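Local structure of putative cell adhesion protein (3LIU) at residues I251-S255 against Y256-L260; S371-P374 against Y375-M378. The protein is a putative fimbrillin of the FimA/Mfa1 family that probably serves as a pilus building block in cell adhesion. All blocks are in the same frame, centred on the assembly; numbering follows the deposited sequence. Where two conformers were deposited one is given.

Contact 1 (I251-S255 against Y256-L260); sequences IDEGS and YKKGL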
ATOM      1  N   ILE A 251     -27.009  -3.666  -6.166  1.00 22.25           N
ATOM      2  CA  ILE A 251     -25.916  -4.599  -6.151  1.00 22.03           C
ATOM      3  C   ILE A 251     -24.554  -3.953  -5.892  1.00 19.93           C
ATOM      4  O   ILE A 251     -23.533  -4.654  -5.952  1.00 17.70           O
ATOM      5  CB  ILE A 251     -25.943  -5.483  -7.402  1.00 22.16           C
ATOM      6  CG1 ILE A 251     -25.599  -4.708  -8.651  1.00 24.85           C
ATOM      7  CG2 ILE A 251     -27.349  -6.143  -7.566  1.00 22.82           C
ATOM      8  CD1 ILE A 251     -25.275  -5.632  -9.831  1.00 25.10           C
ATOM      9  N   ASP A 252     -24.523  -2.644  -5.592  1.00 18.49           N
ATOM     10  CA  ASP A 252     -23.251  -1.961  -5.272  1.00 18.22           C
ATOM     11  C   ASP A 252     -22.752  -2.205  -3.852  1.00 17.46           C
ATOM     12  O   ASP A 252     -21.667  -1.757  -3.488  1.00 14.76           O
ATOM     13  CB  ASP A 252     -23.321  -0.441  -5.530  1.00 19.07           C
ATOM     14  CG  ASP A 252     -21.934   0.186  -5.645  1.00 18.49           C
ATOM     15  OD1 ASP A 252     -21.150  -0.335  -6.458  1.00 16.81           O
ATOM     16  OD2 ASP A 252     -21.627   1.186  -4.930  1.00 17.97           O
ATOM     17  N   GLU A 253     -23.566  -2.908  -3.083  1.00 15.82           N
ATOM     18  CA  GLU A 253     -23.305  -3.254  -1.700  0.50 17.31           C
ATOM     19  C   GLU A 253     -23.759  -4.712  -1.566  1.00 16.52           C
ATOM     20  O   GLU A 253     -24.576  -5.186  -2.382  1.00 16.24           O
ATOM     21  CB  GLU A 253     -24.125  -2.319  -0.800  0.50 19.55           C
ATOM     22  CG  GLU A 253     -23.746  -2.275   0.670  0.50 27.19           C
ATOM     23  CD  GLU A 253     -24.175  -0.980   1.350  0.50 23.03           C
ATOM     24  OE1 GLU A 253     -24.770  -0.138   0.653  0.50 31.82           O
ATOM     25  OE2 GLU A 253     -23.904  -0.803   2.563  0.50 14.77           O
ATOM     26  N   GLY A 254     -23.254  -5.412  -0.554  1.00 16.51           N
ATOM     27  CA  GLY A 254     -23.719  -6.744  -0.191  1.00 14.29           C
ATOM     28  C   GLY A 254     -23.102  -7.219   1.117  1.00 13.98           C
ATOM     29  O   GLY A 254     -22.495  -6.442   1.848  1.00 15.13           O
ATOM     30  N   SER A 255     -23.225  -8.501   1.431  1.00 13.89           N
ATOM     31  CA  SER A 255     -22.572  -9.038   2.660  1.00 12.82           C
ATOM     32  C   SER A 255     -21.027  -8.886   2.633  1.00 12.06           C
ATOM     33  O   SER A 255     -20.379  -8.777   3.671  1.00 12.34           O
ATOM     34  CB  SER A 255     -22.970 -10.506   2.900  1.00 15.84           C
ATOM     35  OG  SER A 255     -22.437 -11.349   1.891  1.00 15.58           O
ATOM     36  N   TYR A 256     -20.454  -8.802   1.443  1.00 12.14           N
ATOM     37  CA  TYR A 256     -19.028  -8.719   1.293  1.00 11.27           C
ATOM     38  C   TYR A 256     -18.428  -7.291   1.309  1.00 14.07           C
ATOM     39  O   TYR A 256     -17.221  -7.132   1.457  1.00 10.99           O
ATOM     40  CB  TYR A 256     -18.642  -9.405  -0.006  1.00 15.90           C
ATOM     41  CG  TYR A 256     -18.756 -10.928  -0.050  1.00 13.75           C
ATOM     42  CD1 TYR A 256     -18.973 -11.685   1.089  1.00 13.78           C
ATOM     43  CD2 TYR A 256     -18.556 -11.609  -1.254  1.00 13.84           C
ATOM     44  CE1 TYR A 256     -19.000 -13.074   1.032  1.00 18.37           C
ATOM     45  CE2 TYR A 256     -18.599 -13.007  -1.321  1.00 15.89           C
ATOM     46  CZ  TYR A 256     -18.797 -13.725  -0.182  1.00 13.94           C
ATOM     47  OH  TYR A 256     -18.826 -15.099  -0.220  1.00 23.54           O
ATOM     48  N   LYS A 257     -19.259  -6.262   1.139  1.00 10.91           N
ATOM     49  CA  LYS A 257     -18.768  -4.925   0.830  1.00 10.76           C
ATOM     50  C   LYS A 257     -19.866  -3.946   1.181  1.00 11.58           C
ATOM     51  O   LYS A 257     -20.968  -3.999   0.579  1.00 10.78           O
ATOM     52  CB  LYS A 257     -18.413  -4.841  -0.665  1.00 10.73           C
ATOM     53  CG  LYS A 257     -17.895  -3.524  -1.190  1.00 11.25           C
ATOM     54  CD  LYS A 257     -18.961  -2.515  -1.533  1.00 15.15           C
ATOM     55  CE  LYS A 257     -18.417  -1.394  -2.410  1.00 16.90           C
ATOM     56  NZ  LYS A 257     -19.513  -0.408  -2.808  1.00 15.71           N
ATOM     57  N   LYS A 258     -19.592  -3.082   2.166  1.00 10.88           N
ATOM     58  CA  LYS A 258     -20.554  -2.097   2.627  1.00 11.12           C
ATOM     59  C   LYS A 258     -20.184  -0.707   2.168  1.00 12.84           C
ATOM     60  O   LYS A 258     -19.005  -0.389   1.979  1.00 12.43           O
ATOM     61  CB  LYS A 258     -20.695  -2.120   4.161  1.00  9.26           C
ATOM     62  CG  LYS A 258     -21.216  -3.424   4.725  1.00 19.31           C
ATOM     63  CD  LYS A 258     -22.591  -3.805   4.109  1.00 22.08           C
ATOM     64  CE  LYS A 258     -23.204  -5.026   4.697  1.00 25.96           C
ATOM     65  NZ  LYS A 258     -24.548  -5.301   4.053  1.00 23.75           N
ATOM     66  N   GLY A 259     -21.221   0.111   1.988  1.00 10.75           N
ATOM     67  CA  GLY A 259     -21.095   1.526   1.707  1.00 12.44           C
ATOM     68  C   GLY A 259     -20.911   1.946   0.253  1.00 13.95           C
ATOM     69  O   GLY A 259     -20.449   1.179  -0.614  1.00 14.04           O
ATOM     70  N   LEU A 260     -21.252   3.200  -0.010  1.00 15.22           N
ATOM     71  CA  LEU A 260     -20.873   3.821  -1.262  1.00 12.89           C
ATOM     72  C   LEU A 260     -19.415   4.218  -1.114  1.00 12.25           C
ATOM     73  O   LEU A 260     -19.081   5.144  -0.412  1.00 11.06           O
ATOM     74  CB  LEU A 260     -21.752   5.037  -1.573  1.00 14.83           C
ATOM     75  CG  LEU A 260     -21.479   5.907  -2.811  1.00 14.06           C
ATOM     76  CD1 LEU A 260     -21.541   5.090  -4.100  1.00 12.69           C
ATOM     77  CD2 LEU A 260     -22.506   7.086  -2.902  1.00 15.64           C
TER
HETATM   78  O   HOH W   1     -19.418   2.095  -4.169  1.00 13.17           O
HETATM   79  O   HOH W   2     -18.570  -0.903  -5.989  1.00 16.92           O
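Lys257 NZ is gripped by two backbone carbonyls, those of Asp252 and Gly259, and by the Asp252 carboxylate. It donates to the carbonyl of Asp252, 2.6 Å from O, and meets it almost head-on, with a C=O...N angle of 170°. A second, similarly straight bond runs from NZ to O of Gly259 at 2.9 Å, so the lysine spans backbone on both arms. The Asp252 carboxylate adds charge: OD2 forms a long salt bridge of 3.4 Å to NZ, reinforced by a water that donates to OD2 and accepts from NZ. A second water links OD1 to the amine, weakly on the lysine side, while the N-H of Phe244 also binds OD1. The lysine chain starts anti to the backbone N (chi1 179°) and bends at chi2 (-83°), which carries its end back to Asp252, whose side chain it crosses at a slant.

Between these arms lies a type I beta turn from Gly254 to Lys257, set in the loop that joins strands 238-240 and 262-263, a parallel pair in the sheet that also contains strand 193-213. Gly254 N donates to Lys257 O at 2.9 Å; the return bond, Lys257 N to Gly254 O, is weak. Tyr256, at a corner of the turn, stacks its ring on Tyr303.

Lys258 folds over the turn from another side. A bend at chi2 brings NZ to a weak bond with Gly254 O at 3.2 Å, and the carbonyls of Ser297 and Asn298 take the same amine, anchoring the turn to a separate loop. In one of two conformers, Glu253 OE2 accepts a hydrogen bond from Gly259 N at 2.9 Å, met from above the carboxylate plane; with the side chain modelled twice, this bond is doubtful.

Contact 2 (S371-P374 against Y375-M378); sequences SEIP and YDPM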
ATOM      1  N   SER A 371     -20.809 -16.083  -8.638  1.00 19.03           N
ATOM      2  CA  SER A 371     -22.033 -15.324  -8.426  1.00 18.22           C
ATOM      3  C   SER A 371     -22.227 -14.390  -9.575  1.00 18.02           C
ATOM      4  O   SER A 371     -21.259 -13.838 -10.102  1.00 16.13           O
ATOM      5  CB  SER A 371     -21.950 -14.500  -7.136  1.00 16.94           C
ATOM      6  OG  SER A 371     -23.092 -13.660  -6.981  1.00 16.68           O
ATOM      7  N   GLU A 372     -23.488 -14.129  -9.903  1.00 19.15           N
ATOM      8  CA  GLU A 372     -23.798 -13.145 -10.929  1.00 20.90           C
ATOM      9  C   GLU A 372     -23.554 -11.731 -10.387  1.00 19.21           C
ATOM     10  O   GLU A 372     -23.471 -10.805 -11.169  1.00 18.71           O
ATOM     11  CB  GLU A 372     -25.214 -13.349 -11.532  1.00 21.70           C
ATOM     12  CG  GLU A 372     -25.311 -14.698 -12.249  1.00 28.92           C
ATOM     13  CD  GLU A 372     -26.636 -14.967 -13.014  1.00 42.29           C
ATOM     14  OE1 GLU A 372     -27.674 -14.390 -12.622  1.00 39.17           O
ATOM     15  OE2 GLU A 372     -26.626 -15.785 -13.996  1.00 40.59           O
ATOM     16  N   ILE A 373     -23.361 -11.585  -9.071  1.00 16.17           N
ATOM     17  CA  ILE A 373     -23.179 -10.273  -8.467  1.00 15.54           C
ATOM     18  C   ILE A 373     -21.876 -10.260  -7.618  1.00 16.36           C
ATOM     19  O   ILE A 373     -21.411 -11.320  -7.134  1.00 16.91           O
ATOM     20  CB  ILE A 373     -24.460  -9.809  -7.725  1.00 16.34           C
ATOM     21  CG1 ILE A 373     -24.750 -10.686  -6.487  1.00 19.78           C
ATOM     22  CG2 ILE A 373     -25.740  -9.862  -8.706  1.00 12.05           C
ATOM     23  CD1 ILE A 373     -25.976 -10.226  -5.684  1.00 16.51           C
ATOM     24  N   PRO A 374     -21.235  -9.084  -7.514  1.00 12.74           N
ATOM     25  CA  PRO A 374     -19.899  -9.056  -6.946  1.00 13.65           C
ATOM     26  C   PRO A 374     -19.812  -9.171  -5.446  1.00 13.21           C
ATOM     27  O   PRO A 374     -18.830  -9.705  -4.941  1.00 14.29           O
ATOM     28  CB  PRO A 374     -19.350  -7.699  -7.414  1.00 15.24           C
ATOM     29  CG  PRO A 374     -20.598  -6.841  -7.629  1.00 14.50           C
ATOM     30  CD  PRO A 374     -21.561  -7.819  -8.211  1.00 14.77           C
ATOM     31  N   TYR A 375     -20.800  -8.694  -4.708  1.00 12.71           N
ATOM     32  CA  TYR A 375     -20.614  -8.537  -3.264  1.00 11.37           C
ATOM     33  C   TYR A 375     -21.458  -9.465  -2.421  1.00 11.49           C
ATOM     34  O   TYR A 375     -21.614  -9.250  -1.226  1.00 11.70           O
ATOM     35  CB  TYR A 375     -20.884  -7.096  -2.888  1.00 11.99           C
ATOM     36  CG  TYR A 375     -20.006  -6.105  -3.635  1.00 13.30           C
ATOM     37  CD1 TYR A 375     -18.652  -6.358  -3.843  1.00 12.79           C
ATOM     38  CD2 TYR A 375     -20.527  -4.924  -4.129  1.00 16.74           C
ATOM     39  CE1 TYR A 375     -17.837  -5.456  -4.489  1.00 15.35           C
ATOM     40  CE2 TYR A 375     -19.717  -4.007  -4.792  1.00 13.45           C
ATOM     41  CZ  TYR A 375     -18.367  -4.271  -4.954  1.00 12.60           C
ATOM     42  OH  TYR A 375     -17.549  -3.374  -5.584  1.00 13.04           O
ATOM     43  N   ASP A 376     -22.012 -10.488  -3.045  1.00 13.64           N
ATOM     44  CA  ASP A 376     -22.635 -11.621  -2.314  1.00 17.77           C
ATOM     45  C   ASP A 376     -22.387 -12.907  -3.091  1.00 19.42           C
ATOM     46  O   ASP A 376     -22.269 -12.871  -4.315  1.00 20.48           O
ATOM     47  CB  ASP A 376     -24.146 -11.445  -2.183  1.00 17.17           C
ATOM     48  CG  ASP A 376     -24.532 -10.510  -1.061  1.00 14.52           C
ATOM     49  OD1 ASP A 376     -24.193 -10.762   0.109  1.00 15.92           O
ATOM     50  OD2 ASP A 376     -25.163  -9.494  -1.356  1.00 22.51           O
ATOM     51  N   PRO A 377     -22.296 -14.055  -2.394  1.00 21.46           N
ATOM     52  CA  PRO A 377     -22.136 -15.322  -3.114  1.00 19.72           C
ATOM     53  C   PRO A 377     -23.511 -15.870  -3.491  1.00 22.27           C
ATOM     54  O   PRO A 377     -24.512 -15.407  -2.968  1.00 21.23           O
ATOM     55  CB  PRO A 377     -21.486 -16.228  -2.059  1.00 19.25           C
ATOM     56  CG  PRO A 377     -22.117 -15.747  -0.777  1.00 19.19           C
ATOM     57  CD  PRO A 377     -22.137 -14.242  -0.943  1.00 20.74           C
HETATM   58  N   MSE A 378     -23.533 -16.849  -4.395  1.00 22.59           N
HETATM   59  CA  MSE A 378     -24.720 -17.624  -4.725  1.00 22.45           C
HETATM   60  C   MSE A 378     -24.396 -19.075  -4.410  1.00 23.25           C
HETATM   61  O   MSE A 378     -23.581 -19.680  -5.102  1.00 20.55           O
HETATM   62  CB  MSE A 378     -25.088 -17.462  -6.200  1.00 23.66           C
HETATM   63  CG  MSE A 378     -25.903 -16.216  -6.453  1.00 22.86           C
HETATM   64 SE   MSE A 378     -26.467 -15.892  -8.283  0.75 23.50          SE
HETATM   65  CE  MSE A 378     -26.794 -14.002  -7.812  1.00 13.89           C
TER
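Ser371 and Asp376 supply the polar link across this short loop. The serine hydroxyl lies anti to its own backbone nitrogen (chi1 175°), a setting that turns OG toward the carbonyls inside the loop, 2.9 Å from Asp376 O. The carbonyl oxygen of Ile373 is equally near OG, also at 2.9 Å. With one proton and two candidate carbonyls, the hydroxyl may bond to either, and which of them takes it is not settled. The two oxygens stand only 3.3 Å apart, Ile373 O from Asp376 O, so a donor beside both is likely to ease their mutual repulsion.

Apolar contacts close the loop on another side. Selenomethionine Met378 runs extended beyond CG, and its CE arrives 4.1 Å from Ile373 CG1, the two side chains crossing at about a right angle. The same methyl, Met378 CE, also meets Glu372 CB at 4.1 Å. Ile373 also extends CD1 alongside Asp376, 4.1 Å from CB, both side chains pointing the same way.

The aromatic contact joins neighbours in sequence. Pro374 sets CG over the middle of the Tyr375 ring in a CH-pi contact, 4.0 Å from the centroid and 9° off the ring normal. Tyr375 also rests on Phe204 and Ala206 of strand 193-213, and Pro374 touches Phe204 as well, so proline and ring bind the loop to that strand together. With an alanine at Tyr375 the ring under Pro374 CG would be gone, which would probably open a gap between the proline and strand 193-213.

Eight residues without regular secondary structure, whose end CA atoms, those of Ser371 and Met378, come within 5.1 Å, fit the description of an omega loop, here inserted in the connection between the antiparallel strands 358-366 and 383-391.

Followed from the N terminus, the chain leaves strand 238-240 and makes contact 1, a tight reversal closed before strand 262-263. More than a hundred residues later, after strand 358-366, contact 2 closes a second loop on the way to strand 383-391. The two are in series, neither enclosing nor crossing the other, yet their centres lie about 11 Å apart. Ser255 OG and Asp376 OD1 form a probable hydrogen bond of 2.6 Å, and Tyr256 N probably bonds to Tyr375 O. The Tyr375 ring also packs by CE2 against the carbonyl of Asp252. The pair thus ties the connection between strands 238-240 and 262-263 to the one between strands 358-366 and 383-391.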